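Local structure of putative sugar binding protein (Bacteroides vulgatus ATCC 8482, 3KEZ) at residues L27-Y31 and K190-N194; Q35-S41 and I259-D265; P240-D246 and K318-Q322. The protein probably binds sugars or glycans at the bacterial outer membrane, as expected of a SusD-family protein, and holds a bound calcium ion. All coordinates share one frame; numbering follows the deposited sequence.

The three contacts lie on or near one calcium site. Contact 1 closes before contact 3 opens along the chain, and contact 2 crosses both, joining the loop after helix 20-34 to the loop after strand 255-259. Contacts 1 and 2 have centres about 12 Å apart and touch where Gly191 CA packs on Val260 CG2. Contact 1 lies about 20 Å, centre to centre, from contact 3, yet a salt bridge from Lys190 to Asp246 connects them. Contacts 2 and 3 are about 15 Å apart between centres and share the metal, bound by Asn261 and Gln322. The N-terminal helical part thus packs beside the later loops that bind the calcium ion.

Contact 1: L27-Y31 and K190-N194; sequences LNGIY and KGKVN
Asn28, on helix 20-34, brings its amide near the end of Lys192. Its OD1 stands 3.9 Å from Lys192 NZ, a loose polar approach. One helical turn on, Tyr31 carries most of the contact. Its CG lies anti to the carbonyl carbon (chi1 -77°), which directs the ring out from the helix to the loop 190-194. Gly191 O sits over one ring face, 3.6 Å from Tyr31 CD1 and nearer the rim than the centre. The Lys192 side chain crosses that of Tyr31 at about a right angle. Its CG makes an off-centre CH-pi contact, 4.3 Å from the centroid of the Tyr31 ring. The phenol oxygen takes a nearly straight hydrogen bond from the loop backbone, Val193 N to Tyr31 OH, 3.0 Å long with an angle of 169° at the hydrogen. Tyr31 OH is also hydrogen-bonded to Gln118 of helix 109-134, so two bonds fix the ring end. Phe257 of strand 255-259 packs on both Tyr31 and Val193. Asn194 N-caps the next helix. Tyr31 thus joins helix 20-34 to the loop leading into helix 195-209, in the helical, TPR-clan part of the SusD-family fold.

Contact 2: Q35-S41 and I259-D265; sequences QSSDAYS and IVNLTTD. With CA (calcium ion), chain C.
Ile259 and Asn261 meet the loop 35-41 with an apolar and a polar side chain. From CB of Ile259 two branches leave. CG2, anti to the backbone N, packs 3.4 Å from Gln35 CG and also reaches Ser41 OG. The other branch, CG1, lies 3.9 Å from Tyr40 CB. The tip, CD1, ends near the same carbon, 4.0 Å from Tyr40 CB. The Tyr40 ring leads away from this pair, and its hydroxyl bonds to Asp129. Beyond Ile259, Gln35 CG also passes Val260 O, 3.5 Å away.

The polar link is made by Asn261. Its CG lies anti to the carbonyl carbon (chi1 -69°), which brings the amide up to Ser41. Asn261 ND2 donates to Ser41 OG over 2.8 Å, with an angle of 153° at the hydrogen and the hydroxyl oxygen close to the amide plane. ND2 is also hydrogen-bonded to Ala330 O, so the amide is tied to two loops. Meanwhile Asn261 O points to the metal and binds the calcium ion at 2.4 Å. With an alanine here, Ser41 OG and Ala330 O would lose their shared donor, and the backbone carrying the metal-binding carbonyl would probably be held less firmly. Gln322, Glu325, Asp329, Asn331 and a water complete the coordination. Asn261 thus serves a calcium site built from loop residues, with its carbonyl in the first shell and Ser41 in the second.

Contact 3: P240-D246 and K318-Q322; sequences PTAWGND and KYQPQ. With CA (calcium ion), chain C.
Trp243 has the Lys318 side chain laid along one face of its indole. Lys318 CG stands 3.8 Å from the centroid of the Trp243 six-membered ring and almost straight above it, a CH-pi contact. The extended lysine chain continues over the same face to the rim, with Lys318 CE 3.6 Å from Trp243 CH2. Its ammonium then reaches Glu395, a salt bridge, and the carbonyls of Val393 and Glu391. Trp234 meets Trp243 edge-to-face.

The Gln320 amide lies oblique to the indole, the two planes 59° apart. Gln320 NE2 donates to Pro240 O over 3.0 Å, nearly straight at 176°, and is also hydrogen-bonded to Asn317 O. Gly244 passes close by, its CA 3.7 Å from Gln320 CB.

The Gln322 amide works at both ends. A bend at chi2 (65°) turns the amide so that Gln322 NE2 bonds to Asn245 O, 3.2 Å away and from above the carbonyl plane. A water accepts from the same nitrogen. Gln322 OE1 binds the calcium ion at 2.6 Å. The NE2 bonds probably hold the amide's rotation. Here the turn 242-245 supplies part of the second shell of the calcium site, through Asn245 O.

Contact 1: L27-Y31 and K190-N194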
loop_
_atom_site.group_PDB
_atom_site.type_symbol
_atom_site.label_atom_id
_atom_site.label_comp_id
_atom_site.label_asym_id
_atom_site.label_seq_id
_atom_site.Cartn_x
_atom_site.Cartn_y
_atom_site.Cartn_z
ATOM N N LEU A 27 -3.820 5.781 -19.781
ATOM C CA LEU A 27 -4.170 5.493 -18.371
ATOM C C LEU A 27 -4.699 4.061 -18.228
ATOM O O LEU A 27 -4.342 3.366 -17.294
ATOM C CB LEU A 27 -5.153 6.506 -17.744
ATOM C CG LEU A 27 -4.498 7.758 -17.151
ATOM C CD1 LEU A 27 -5.541 8.923 -16.906
ATOM C CD2 LEU A 27 -3.636 7.374 -15.894
ATOM N N ASN A 28 -5.521 3.634 -19.171
ATOM C CA ASN A 28 -6.050 2.290 -19.124
ATOM C C ASN A 28 -4.932 1.261 -19.125
ATOM O O ASN A 28 -4.983 0.304 -18.355
ATOM C CB ASN A 28 -7.016 2.039 -20.291
ATOM C CG ASN A 28 -8.277 2.898 -20.214
ATOM O OD1 ASN A 28 -8.698 3.303 -19.140
ATOM N ND2 ASN A 28 -8.882 3.171 -21.363
ATOM N N GLY A 29 -3.920 1.467 -19.968
ATOM C CA GLY A 29 -2.730 0.625 -19.948
ATOM C C GLY A 29 -2.042 0.623 -18.594
ATOM O O GLY A 29 -1.620 -0.430 -18.110
ATOM N N ILE A 30 -1.941 1.807 -17.972
ATOM C CA ILE A 30 -1.286 1.930 -16.661
ATOM C C ILE A 30 -2.054 1.078 -15.614
ATOM O O ILE A 30 -1.481 0.259 -14.951
ATOM C CB ILE A 30 -1.159 3.423 -16.221
ATOM C CG1 ILE A 30 -0.078 4.143 -17.050
ATOM C CG2 ILE A 30 -0.867 3.530 -14.749
ATOM C CD1 ILE A 30 -0.297 5.672 -17.214
ATOM N N TYR A 31 -3.371 1.238 -15.551
ATOM C CA TYR A 31 -4.181 0.527 -14.580
ATOM C C TYR A 31 -4.082 -0.968 -14.865
ATOM O O TYR A 31 -3.963 -1.758 -13.942
ATOM C CB TYR A 31 -5.643 1.011 -14.618
ATOM C CG TYR A 31 -5.835 2.354 -13.926
ATOM C CD1 TYR A 31 -5.637 2.494 -12.541
ATOM C CD2 TYR A 31 -6.230 3.472 -14.641
ATOM C CE1 TYR A 31 -5.818 3.716 -11.896
ATOM C CE2 TYR A 31 -6.421 4.732 -13.996
ATOM C CZ TYR A 31 -6.193 4.835 -12.623
ATOM O OH TYR A 31 -6.366 6.047 -11.990
ATOM N N LYS A 190 -14.603 4.151 -10.188
ATOM C CA LYS A 190 -14.418 2.736 -9.895
ATOM C C LYS A 190 -13.145 2.230 -10.513
ATOM O O LYS A 190 -12.973 2.304 -11.738
ATOM C CB LYS A 190 -15.591 1.971 -10.533
ATOM C CG LYS A 190 -15.563 0.490 -10.388
ATOM C CD LYS A 190 -15.844 0.088 -8.985
ATOM C CE LYS A 190 -16.040 -1.418 -8.900
ATOM N NZ LYS A 190 -16.419 -1.774 -7.508
ATOM N N GLY A 191 -12.252 1.694 -9.691
ATOM C CA GLY A 191 -10.992 1.170 -10.226
ATOM C C GLY A 191 -10.004 2.247 -10.645
ATOM O O GLY A 191 -8.963 1.926 -11.224
ATOM N N LYS A 192 -10.292 3.514 -10.321
ATOM C CA LYS A 192 -9.361 4.616 -10.653
ATOM C C LYS A 192 -9.030 5.464 -9.419
ATOM O O LYS A 192 -9.788 5.475 -8.450
ATOM C CB LYS A 192 -9.944 5.474 -11.780
ATOM C CG LYS A 192 -10.164 4.656 -13.074
ATOM C CD LYS A 192 -10.592 5.517 -14.252
ATOM C CE LYS A 192 -10.905 4.650 -15.468
ATOM N NZ LYS A 192 -10.015 3.467 -15.492
ATOM N N VAL A 193 -7.902 6.182 -9.465
ATOM C CA VAL A 193 -7.540 7.115 -8.375
ATOM C C VAL A 193 -8.361 8.364 -8.437
ATOM O O VAL A 193 -8.562 8.925 -9.528
ATOM C CB VAL A 193 -6.038 7.467 -8.425
ATOM C CG1 VAL A 193 -5.687 8.480 -7.360
ATOM C CG2 VAL A 193 -5.278 6.204 -8.262
ATOM N N ASN A 194 -8.878 8.781 -7.280
ATOM C CA ASN A 194 -9.595 10.074 -7.160
ATOM C C ASN A 194 -8.988 11.000 -6.096
ATOM O O ASN A 194 -7.950 10.678 -5.507
ATOM C CB ASN A 194 -11.131 9.898 -7.041
ATOM C CG ASN A 194 -11.569 9.512 -5.686
ATOM O OD1 ASN A 194 -10.769 9.498 -4.778
ATOM N ND2 ASN A 194 -12.878 9.229 -5.517
#

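Contact 2: Q35-S41 and I259-D265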
loop_
_atom_site.group_PDB
_atom_site.type_symbol
_atom_site.label_atom_id
_atom_site.label_comp_id
_atom_site.label_asym_id
_atom_site.label_seq_id
_atom_site.Cartn_x
_atom_site.Cartn_y
_atom_site.Cartn_z
ATOM N N GLN A 35 -2.717 -3.862 -12.185
ATOM C CA GLN A 35 -3.488 -5.077 -11.869
ATOM C C GLN A 35 -2.698 -6.381 -11.812
ATOM O O GLN A 35 -3.204 -7.376 -11.275
ATOM C CB GLN A 35 -4.647 -5.279 -12.871
ATOM C CG GLN A 35 -5.819 -4.416 -12.558
ATOM C CD GLN A 35 -6.678 -4.137 -13.744
ATOM O OE1 GLN A 35 -6.827 -4.991 -14.648
ATOM N NE2 GLN A 35 -7.289 -2.938 -13.749
ATOM N N SER A 36 -1.484 -6.398 -12.349
ATOM C CA SER A 36 -0.687 -7.635 -12.376
ATOM C C SER A 36 -0.425 -8.151 -10.977
ATOM O O SER A 36 -0.245 -7.365 -10.044
ATOM C CB SER A 36 0.682 -7.365 -13.068
ATOM O OG SER A 36 1.549 -8.478 -12.991
ATOM N N SER A 37 -0.335 -9.467 -10.829
ATOM C CA SER A 37 0.077 -10.046 -9.557
ATOM C C SER A 37 1.545 -9.686 -9.229
ATOM O O SER A 37 1.969 -9.774 -8.090
ATOM C CB SER A 37 -0.139 -11.556 -9.538
ATOM O OG SER A 37 0.679 -12.165 -10.527
ATOM N N ASP A 38 2.309 -9.261 -10.231
ATOM C CA ASP A 38 3.641 -8.734 -9.980
ATOM C C ASP A 38 3.602 -7.282 -9.519
ATOM O O ASP A 38 4.628 -6.752 -9.104
ATOM C CB ASP A 38 4.528 -8.861 -11.234
ATOM C CG ASP A 38 5.053 -10.286 -11.445
ATOM O OD1 ASP A 38 4.913 -11.134 -10.545
ATOM O OD2 ASP A 38 5.592 -10.558 -12.525
ATOM N N ALA A 39 2.451 -6.626 -9.648
ATOM C CA ALA A 39 2.292 -5.252 -9.187
ATOM C C ALA A 39 1.295 -5.242 -8.033
ATOM O O ALA A 39 1.517 -5.940 -7.017
ATOM C CB ALA A 39 1.872 -4.305 -10.349
ATOM N N TYR A 40 0.218 -4.468 -8.160
ATOM C CA TYR A 40 -0.681 -4.230 -7.042
ATOM C C TYR A 40 -1.731 -5.319 -6.779
ATOM O O TYR A 40 -2.502 -5.229 -5.825
ATOM C CB TYR A 40 -1.336 -2.844 -7.176
ATOM C CG TYR A 40 -0.311 -1.742 -6.992
ATOM C CD1 TYR A 40 0.219 -1.434 -5.700
ATOM C CD2 TYR A 40 0.197 -1.058 -8.094
ATOM C CE1 TYR A 40 1.180 -0.422 -5.541
ATOM C CE2 TYR A 40 1.175 -0.039 -7.934
ATOM C CZ TYR A 40 1.646 0.276 -6.675
ATOM O OH TYR A 40 2.605 1.267 -6.560
ATOM N N SER A 41 -1.751 -6.378 -7.572
ATOM C CA SER A 41 -2.595 -7.510 -7.218
ATOM C C SER A 41 -1.787 -8.570 -6.457
ATOM O O SER A 41 -2.315 -9.619 -6.140
ATOM C CB SER A 41 -3.270 -8.086 -8.461
ATOM O OG SER A 41 -4.452 -7.390 -8.796
ATOM N N ILE A 259 -8.135 -1.778 -6.905
ATOM C CA ILE A 259 -7.693 -2.510 -8.078
ATOM C C ILE A 259 -8.827 -3.474 -8.425
ATOM O O ILE A 259 -9.225 -4.315 -7.583
ATOM C CB ILE A 259 -6.367 -3.303 -7.877
ATOM C CG1 ILE A 259 -5.204 -2.391 -7.428
ATOM C CG2 ILE A 259 -6.016 -4.106 -9.132
ATOM C CD1 ILE A 259 -4.841 -1.241 -8.402
ATOM N N VAL A 260 -9.358 -3.332 -9.646
ATOM C CA VAL A 260 -10.448 -4.165 -10.158
ATOM C C VAL A 260 -9.889 -5.322 -10.995
ATOM O O VAL A 260 -9.241 -5.104 -12.025
ATOM C CB VAL A 260 -11.442 -3.348 -11.000
ATOM C CG1 VAL A 260 -12.546 -4.253 -11.579
ATOM C CG2 VAL A 260 -12.068 -2.228 -10.132
ATOM N N ASN A 261 -10.107 -6.530 -10.507
ATOM C CA ASN A 261 -9.758 -7.772 -11.199
ATOM C C ASN A 261 -11.042 -8.478 -11.655
ATOM O O ASN A 261 -12.029 -8.543 -10.910
ATOM C CB ASN A 261 -8.954 -8.674 -10.236
ATOM C CG ASN A 261 -7.566 -8.111 -9.940
ATOM O OD1 ASN A 261 -6.913 -7.580 -10.837
ATOM N ND2 ASN A 261 -7.115 -8.206 -8.673
ATOM N N LEU A 262 -11.044 -9.015 -12.870
ATOM C CA LEU A 262 -12.280 -9.623 -13.437
ATOM C C LEU A 262 -12.061 -11.048 -13.926
ATOM O O LEU A 262 -10.971 -11.381 -14.369
ATOM C CB LEU A 262 -12.807 -8.758 -14.582
ATOM C CG LEU A 262 -13.131 -7.298 -14.240
ATOM C CD1 LEU A 262 -13.382 -6.532 -15.512
ATOM C CD2 LEU A 262 -14.341 -7.204 -13.258
ATOM N N THR A 263 -13.102 -11.884 -13.857
ATOM C CA THR A 263 -13.041 -13.241 -14.424
ATOM C C THR A 263 -12.432 -13.223 -15.833
ATOM O O THR A 263 -11.662 -14.106 -16.188
ATOM C CB THR A 263 -14.437 -13.920 -14.460
ATOM O OG1 THR A 263 -14.935 -14.067 -13.120
ATOM C CG2 THR A 263 -14.374 -15.294 -15.154
ATOM N N THR A 264 -12.749 -12.182 -16.599
ATOM C CA THR A 264 -12.326 -12.059 -17.993
ATOM C C THR A 264 -11.084 -11.189 -18.150
ATOM O O THR A 264 -10.690 -10.827 -19.249
ATOM C CB THR A 264 -13.486 -11.480 -18.842
ATOM O OG1 THR A 264 -13.934 -10.254 -18.250
ATOM C CG2 THR A 264 -14.643 -12.492 -18.907
ATOM N N ASP A 265 -10.457 -10.874 -17.031
ATOM C CA ASP A 265 -9.285 -10.026 -17.006
ATOM C C ASP A 265 -8.563 -10.306 -15.696
ATOM O O ASP A 265 -8.560 -9.466 -14.790
ATOM C CB ASP A 265 -9.718 -8.581 -17.051
ATOM C CG ASP A 265 -8.541 -7.624 -17.035
ATOM O OD1 ASP A 265 -7.485 -7.958 -17.634
ATOM O OD2 ASP A 265 -8.697 -6.536 -16.438
HETATM CA CA CA C . -13.135 -8.925 -8.789
HETATM O O HOH W 1 -15.146 -7.567 -9.710
#

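Contact 3: P240-D246 and K318-Q322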
loop_
_atom_site.group_PDB
_atom_site.type_symbol
_atom_site.label_atom_id
_atom_site.label_comp_id
_atom_site.label_asym_id
_atom_site.label_seq_id
_atom_site.Cartn_x
_atom_site.Cartn_y
_atom_site.Cartn_z
ATOM N N PRO A 240 -17.457 -7.866 8.126
ATOM C CA PRO A 240 -17.006 -9.210 7.747
ATOM C C PRO A 240 -17.195 -9.542 6.255
ATOM O O PRO A 240 -16.433 -10.336 5.726
ATOM C CB PRO A 240 -17.859 -10.121 8.625
ATOM C CG PRO A 240 -18.254 -9.275 9.802
ATOM C CD PRO A 240 -18.419 -7.890 9.238
ATOM N N THR A 241 -18.194 -8.954 5.587
ATOM C CA THR A 241 -18.466 -9.286 4.182
ATOM C C THR A 241 -18.323 -8.137 3.179
ATOM O O THR A 241 -18.463 -8.366 1.968
ATOM C CB THR A 241 -19.885 -9.903 3.986
ATOM O OG1 THR A 241 -20.878 -8.934 4.337
ATOM C CG2 THR A 241 -20.051 -11.179 4.818
ATOM N N ALA A 242 -18.038 -6.926 3.668
ATOM C CA ALA A 242 -18.066 -5.723 2.829
ATOM C C ALA A 242 -16.977 -5.812 1.734
ATOM O O ALA A 242 -17.119 -5.256 0.638
ATOM C CB ALA A 242 -17.844 -4.458 3.695
ATOM N N TRP A 243 -15.909 -6.528 2.070
ATOM C CA TRP A 243 -14.782 -6.796 1.186
ATOM C C TRP A 243 -15.164 -7.452 -0.151
ATOM O O TRP A 243 -14.424 -7.324 -1.125
ATOM C CB TRP A 243 -13.792 -7.727 1.893
ATOM C CG TRP A 243 -13.394 -7.234 3.226
ATOM C CD1 TRP A 243 -14.028 -7.473 4.415
ATOM C CD2 TRP A 243 -12.296 -6.368 3.522
ATOM N NE1 TRP A 243 -13.390 -6.799 5.437
ATOM C CE2 TRP A 243 -12.320 -6.123 4.912
ATOM C CE3 TRP A 243 -11.284 -5.779 2.745
ATOM C CZ2 TRP A 243 -11.383 -5.312 5.540
ATOM C CZ3 TRP A 243 -10.356 -4.988 3.375
ATOM C CH2 TRP A 243 -10.411 -4.760 4.762
ATOM N N GLY A 244 -16.282 -8.182 -0.195
ATOM C CA GLY A 244 -16.753 -8.824 -1.444
ATOM C C GLY A 244 -17.839 -8.067 -2.194
ATOM O O GLY A 244 -18.261 -8.503 -3.288
ATOM N N ASN A 245 -18.314 -6.953 -1.617
ATOM C CA ASN A 245 -19.267 -6.057 -2.303
ATOM C C ASN A 245 -18.648 -5.527 -3.596
ATOM O O ASN A 245 -17.422 -5.491 -3.730
ATOM C CB ASN A 245 -19.622 -4.826 -1.446
ATOM C CG ASN A 245 -20.356 -5.184 -0.167
ATOM O OD1 ASN A 245 -20.945 -6.252 -0.079
ATOM N ND2 ASN A 245 -20.295 -4.301 0.841
ATOM N N ASP A 246 -19.492 -5.041 -4.493
ATOM C CA ASP A 246 -19.016 -4.335 -5.665
ATOM C C ASP A 246 -19.551 -2.911 -5.479
ATOM O O ASP A 246 -20.748 -2.654 -5.619
ATOM C CB ASP A 246 -19.522 -5.020 -6.938
ATOM C CG ASP A 246 -18.476 -5.048 -8.075
ATOM O OD1 ASP A 246 -17.340 -4.489 -7.946
ATOM O OD2 ASP A 246 -18.824 -5.623 -9.126
ATOM N N LYS A 318 -9.626 -11.042 3.379
ATOM C CA LYS A 318 -10.025 -9.708 2.890
ATOM C C LYS A 318 -10.222 -9.660 1.388
ATOM O O LYS A 318 -10.871 -8.757 0.870
ATOM C CB LYS A 318 -8.988 -8.651 3.285
ATOM C CG LYS A 318 -8.916 -8.429 4.781
ATOM C CD LYS A 318 -7.850 -7.400 5.185
ATOM C CE LYS A 318 -8.093 -6.874 6.592
ATOM N NZ LYS A 318 -7.087 -5.817 7.021
ATOM N N TYR A 319 -9.605 -10.598 0.699
ATOM C CA TYR A 319 -9.696 -10.674 -0.748
ATOM C C TYR A 319 -10.842 -11.611 -1.112
ATOM O O TYR A 319 -10.652 -12.773 -1.460
ATOM C CB TYR A 319 -8.355 -11.119 -1.291
ATOM C CG TYR A 319 -7.316 -10.095 -0.892
ATOM C CD1 TYR A 319 -7.182 -8.890 -1.599
ATOM C CD2 TYR A 319 -6.525 -10.275 0.244
ATOM C CE1 TYR A 319 -6.274 -7.910 -1.190
ATOM C CE2 TYR A 319 -5.611 -9.286 0.664
ATOM C CZ TYR A 319 -5.479 -8.131 -0.060
ATOM O OH TYR A 319 -4.546 -7.200 0.354
ATOM N N GLN A 320 -12.047 -11.067 -0.991
ATOM C CA GLN A 320 -13.280 -11.831 -1.177
ATOM C C GLN A 320 -13.712 -11.618 -2.616
ATOM O O GLN A 320 -13.782 -10.497 -3.087
ATOM C CB GLN A 320 -14.363 -11.384 -0.169
ATOM C CG GLN A 320 -13.919 -11.647 1.296
ATOM C CD GLN A 320 -14.889 -11.163 2.343
ATOM O OE1 GLN A 320 -15.980 -10.724 2.009
ATOM N NE2 GLN A 320 -14.493 -11.251 3.639
ATOM N N PRO A 321 -13.937 -12.704 -3.338
ATOM C CA PRO A 321 -14.368 -12.495 -4.716
ATOM C C PRO A 321 -15.741 -11.816 -4.767
ATOM O O PRO A 321 -16.558 -11.976 -3.844
ATOM C CB PRO A 321 -14.458 -13.923 -5.261
ATOM C CG PRO A 321 -14.776 -14.765 -4.048
ATOM C CD PRO A 321 -14.040 -14.110 -2.914
ATOM N N GLN A 322 -15.967 -11.049 -5.822
ATOM C CA GLN A 322 -17.296 -10.500 -6.127
ATOM C C GLN A 322 -18.189 -11.632 -6.653
ATOM O O GLN A 322 -17.713 -12.737 -6.897
ATOM C CB GLN A 322 -17.177 -9.320 -7.116
ATOM C CG GLN A 322 -16.712 -7.999 -6.439
ATOM C CD GLN A 322 -15.267 -8.066 -5.867
ATOM O OE1 GLN A 322 -14.339 -8.645 -6.482
ATOM N NE2 GLN A 322 -15.075 -7.464 -4.689
HETATM CA CA CA C . -13.135 -8.925 -8.789
HETATM O O HOH W 2 -12.561 -8.140 -3.271
HETATM O O HOH W 1 -15.146 -7.567 -9.710
#